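Long-range contact in Two-component system response regulator (Bacteroides fragilis, PDB 2QR3), which probably relays a two-component signal to transcription through a DNA-binding, ATP-dependent sigma-54 activator, of which this chain is the N-terminal receiver domain: residues E46-V51 and R79-V84. Numbering follows the deposited sequence.
Sequences ENPEVV and RDLPVV
Val51 reaches both ways along the neighbouring chain, as a residue of a parallel sheet does: its N donates to Pro82 O at 3.0 Å, and its O accepts from Val84 N at 2.8 Å. The second bond is almost straight, 175° at the hydrogen; the first is more bent, at 152°, with the donor in the plane of the Pro82 carbonyl. Val83, paired with Val51 between these two bonds, sends its CA-H to the same Val51 O, and Val50 CA makes the matching contact with Pro82 O at 3.4 Å. Before the bridge, Pro82 has no N-H to donate; instead its ring carbon CD lies 3.3 Å from Glu49 O.

Leu81 fills the angle between the diverging chains. With CG anti to its backbone N (chi1 172°), it sends CD2 across to Val51 CG2 at 3.7 Å, the two side chains nearly perpendicular, while both methyls meet Pro48 CG and CD1 also touches Pro48 O. On the other face Val50 CG2 meets Val84 CG2 at 3.9 Å and comes within 4.1 Å of Pro82 CB.

The contact joins the starts of strands 48-54 and 83-88, the third and fourth in the 2-1-3-4-5 order of the CheY-like receiver fold; the intervening chain, with helix 67-77, forms a beta-alpha-beta crossover. That helix packs on Leu81 and Val83 through Ile74, whereas Val50 and Val84 face Ala123 of helix 113-124. Strand 5-9 flanks 48-54, which runs on to Asp54, the predicted phosphorylation site.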
ATOM      1  N   GLU A  46      -5.624  -7.196  11.838  1.00 25.62           N
ATOM      2  CA  GLU A  46      -4.845  -8.105  10.988  1.00 25.88           C
ATOM      3  C   GLU A  46      -3.314  -8.048  11.078  1.00 25.67           C
ATOM      4  O   GLU A  46      -2.639  -8.763  10.333  1.00 26.88           O
ATOM      5  CB  GLU A  46      -5.291  -7.972   9.539  1.00 26.92           C
ATOM      6  CG  GLU A  46      -6.749  -8.298   9.320  1.00 28.36           C
ATOM      7  CD  GLU A  46      -7.068  -9.786   9.422  1.00 32.89           C
ATOM      8  OE1 GLU A  46      -6.146 -10.631   9.306  1.00 31.45           O
ATOM      9  OE2 GLU A  46      -8.260 -10.098   9.623  1.00 33.30           O
ATOM     10  N   ASN A  47      -2.785  -7.229  11.977  1.00 25.06           N
ATOM     11  CA  ASN A  47      -1.336  -7.057  12.168  0.50 24.74           C
ATOM     12  C   ASN A  47      -0.567  -7.003  10.845  1.00 24.05           C
ATOM     13  O   ASN A  47       0.337  -7.812  10.584  1.00 24.30           O
ATOM     14  CB  ASN A  47      -0.768  -8.130  13.105  0.50 25.67           C
ATOM     15  CG  ASN A  47      -1.544  -8.240  14.400  0.50 26.73           C
ATOM     16  OD1 ASN A  47      -2.205  -9.244  14.644  0.50 31.25           O
ATOM     17  ND2 ASN A  47      -1.474  -7.206  15.230  0.50 30.54           N
ATOM     18  N   PRO A  48      -0.935  -6.031   9.978  1.00 22.73           N
ATOM     19  CA  PRO A  48      -0.279  -5.954   8.670  1.00 21.41           C
ATOM     20  C   PRO A  48       1.196  -5.622   8.776  1.00 20.82           C
ATOM     21  O   PRO A  48       1.598  -4.900   9.690  1.00 20.92           O
ATOM     22  CB  PRO A  48      -1.021  -4.809   7.979  1.00 20.98           C
ATOM     23  CG  PRO A  48      -1.542  -3.969   9.076  1.00 22.42           C
ATOM     24  CD  PRO A  48      -1.950  -4.979  10.136  1.00 22.89           C
ATOM     25  N   GLU A  49       1.984  -6.157   7.851  1.00 19.79           N
ATOM     26  CA  GLU A  49       3.405  -5.831   7.745  1.00 20.57           C
ATOM     27  C   GLU A  49       3.708  -4.667   6.799  1.00 18.59           C
ATOM     28  O   GLU A  49       4.743  -4.045   6.909  1.00 17.96           O
ATOM     29  CB  GLU A  49       4.193  -7.072   7.344  1.00 21.98           C
ATOM     30  CG  GLU A  49       4.519  -7.873   8.633  1.00 29.44           C
ATOM     31  CD  GLU A  49       5.272  -9.134   8.399  1.00 35.28           C
ATOM     32  OE1 GLU A  49       6.298  -9.093   7.691  1.00 42.13           O
ATOM     33  OE2 GLU A  49       4.854 -10.165   8.970  1.00 38.99           O
ATOM     34  N   VAL A  50       2.783  -4.388   5.888  1.00 16.94           N
ATOM     35  CA  VAL A  50       2.956  -3.276   4.951  1.00 15.22           C
ATOM     36  C   VAL A  50       1.556  -3.000   4.344  1.00 15.96           C
ATOM     37  O   VAL A  50       0.704  -3.911   4.327  1.00 15.12           O
ATOM     38  CB  VAL A  50       4.042  -3.618   3.877  1.00 15.11           C
ATOM     39  CG1 VAL A  50       3.649  -4.818   3.070  1.00 15.30           C
ATOM     40  CG2 VAL A  50       4.336  -2.405   2.953  1.00 16.60           C
ATOM     41  N   VAL A  51       1.325  -1.758   3.893  1.00 14.81           N
ATOM     42  CA  VAL A  51       0.097  -1.391   3.195  1.00 14.25           C
ATOM     43  C   VAL A  51       0.547  -0.849   1.851  1.00 13.85           C
ATOM     44  O   VAL A  51       1.463  -0.004   1.796  1.00 15.45           O
ATOM     45  CB  VAL A  51      -0.687  -0.271   3.935  1.00 14.26           C
ATOM     46  CG1 VAL A  51      -1.971   0.124   3.146  1.00 14.48           C
ATOM     47  CG2 VAL A  51      -1.111  -0.740   5.339  1.00 15.17           C
ATOM     48  N   ARG A  79       2.252   4.248  13.723  1.00 26.63           N
ATOM     49  CA  ARG A  79       3.460   5.017  13.407  1.00 28.05           C
ATOM     50  C   ARG A  79       4.544   4.186  12.734  1.00 27.32           C
ATOM     51  O   ARG A  79       5.280   4.681  11.885  1.00 28.73           O
ATOM     52  CB  ARG A  79       3.997   5.643  14.705  1.00 29.00           C
ATOM     53  CG  ARG A  79       3.157   6.848  15.164  1.00 33.57           C
ATOM     54  CD  ARG A  79       2.970   6.934  16.705  1.00 39.78           C
ATOM     55  NE  ARG A  79       4.072   6.347  17.470  1.00 42.96           N
ATOM     56  CZ  ARG A  79       4.393   6.702  18.717  1.00 45.43           C
ATOM     57  NH1 ARG A  79       3.709   7.656  19.336  1.00 44.88           N
ATOM     58  NH2 ARG A  79       5.406   6.112  19.341  1.00 45.52           N
ATOM     59  N   ASP A  80       4.602   2.908  13.083  1.00 26.43           N
ATOM     60  CA  ASP A  80       5.634   2.034  12.547  1.00 25.70           C
ATOM     61  C   ASP A  80       5.196   1.126  11.380  1.00 24.49           C
ATOM     62  O   ASP A  80       5.989   0.307  10.891  1.00 24.74           O
ATOM     63  CB  ASP A  80       6.221   1.211  13.691  1.00 27.07           C
ATOM     64  CG  ASP A  80       6.873   2.094  14.762  1.00 29.56           C
ATOM     65  OD1 ASP A  80       7.619   3.032  14.399  1.00 33.24           O
ATOM     66  OD2 ASP A  80       6.612   1.848  15.957  1.00 33.13           O
ATOM     67  N   LEU A  81       3.971   1.295  10.892  1.00 21.75           N
ATOM     68  CA  LEU A  81       3.476   0.458   9.791  1.00 19.19           C
ATOM     69  C   LEU A  81       3.944   1.034   8.446  1.00 18.87           C
ATOM     70  O   LEU A  81       3.577   2.166   8.108  1.00 19.10           O
ATOM     71  CB  LEU A  81       1.937   0.431   9.844  1.00 19.66           C
ATOM     72  CG  LEU A  81       1.210  -0.233   8.669  1.00 18.04           C
ATOM     73  CD1 LEU A  81       1.724  -1.668   8.485  1.00 20.35           C
ATOM     74  CD2 LEU A  81      -0.273  -0.209   8.921  1.00 18.13           C
ATOM     75  N   PRO A  82       4.802   0.301   7.697  1.00 18.45           N
ATOM     76  CA  PRO A  82       5.253   0.833   6.398  1.00 17.38           C
ATOM     77  C   PRO A  82       4.090   1.006   5.423  1.00 16.34           C
ATOM     78  O   PRO A  82       3.279   0.092   5.292  1.00 16.18           O
ATOM     79  CB  PRO A  82       6.175  -0.271   5.863  1.00 17.62           C
ATOM     80  CG  PRO A  82       6.672  -0.964   7.130  1.00 19.00           C
ATOM     81  CD  PRO A  82       5.479  -0.975   8.029  1.00 18.53           C
ATOM     82  N   VAL A  83       4.042   2.168   4.769  1.00 15.36           N
ATOM     83  CA  VAL A  83       3.038   2.430   3.737  1.00 15.19           C
ATOM     84  C   VAL A  83       3.765   2.729   2.447  1.00 15.45           C
ATOM     85  O   VAL A  83       4.640   3.637   2.407  1.00 15.98           O
ATOM     86  CB  VAL A  83       2.146   3.642   4.110  1.00 15.70           C
ATOM     87  CG1 VAL A  83       1.174   3.938   2.936  1.00 16.92           C
ATOM     88  CG2 VAL A  83       1.347   3.359   5.388  1.00 16.75           C
ATOM     89  N   VAL A  84       3.447   1.960   1.408  1.00 14.84           N
ATOM     90  CA  VAL A  84       4.046   2.165   0.092  1.00 15.19           C
ATOM     91  C   VAL A  84       2.944   2.756  -0.808  1.00 15.71           C
ATOM     92  O   VAL A  84       1.880   2.179  -0.901  1.00 15.13           O
ATOM     93  CB  VAL A  84       4.552   0.824  -0.490  1.00 15.23           C
ATOM     94  CG1 VAL A  84       5.084   1.018  -1.943  1.00 15.64           C
ATOM     95  CG2 VAL A  84       5.669   0.242   0.413  1.00 17.86           C
TER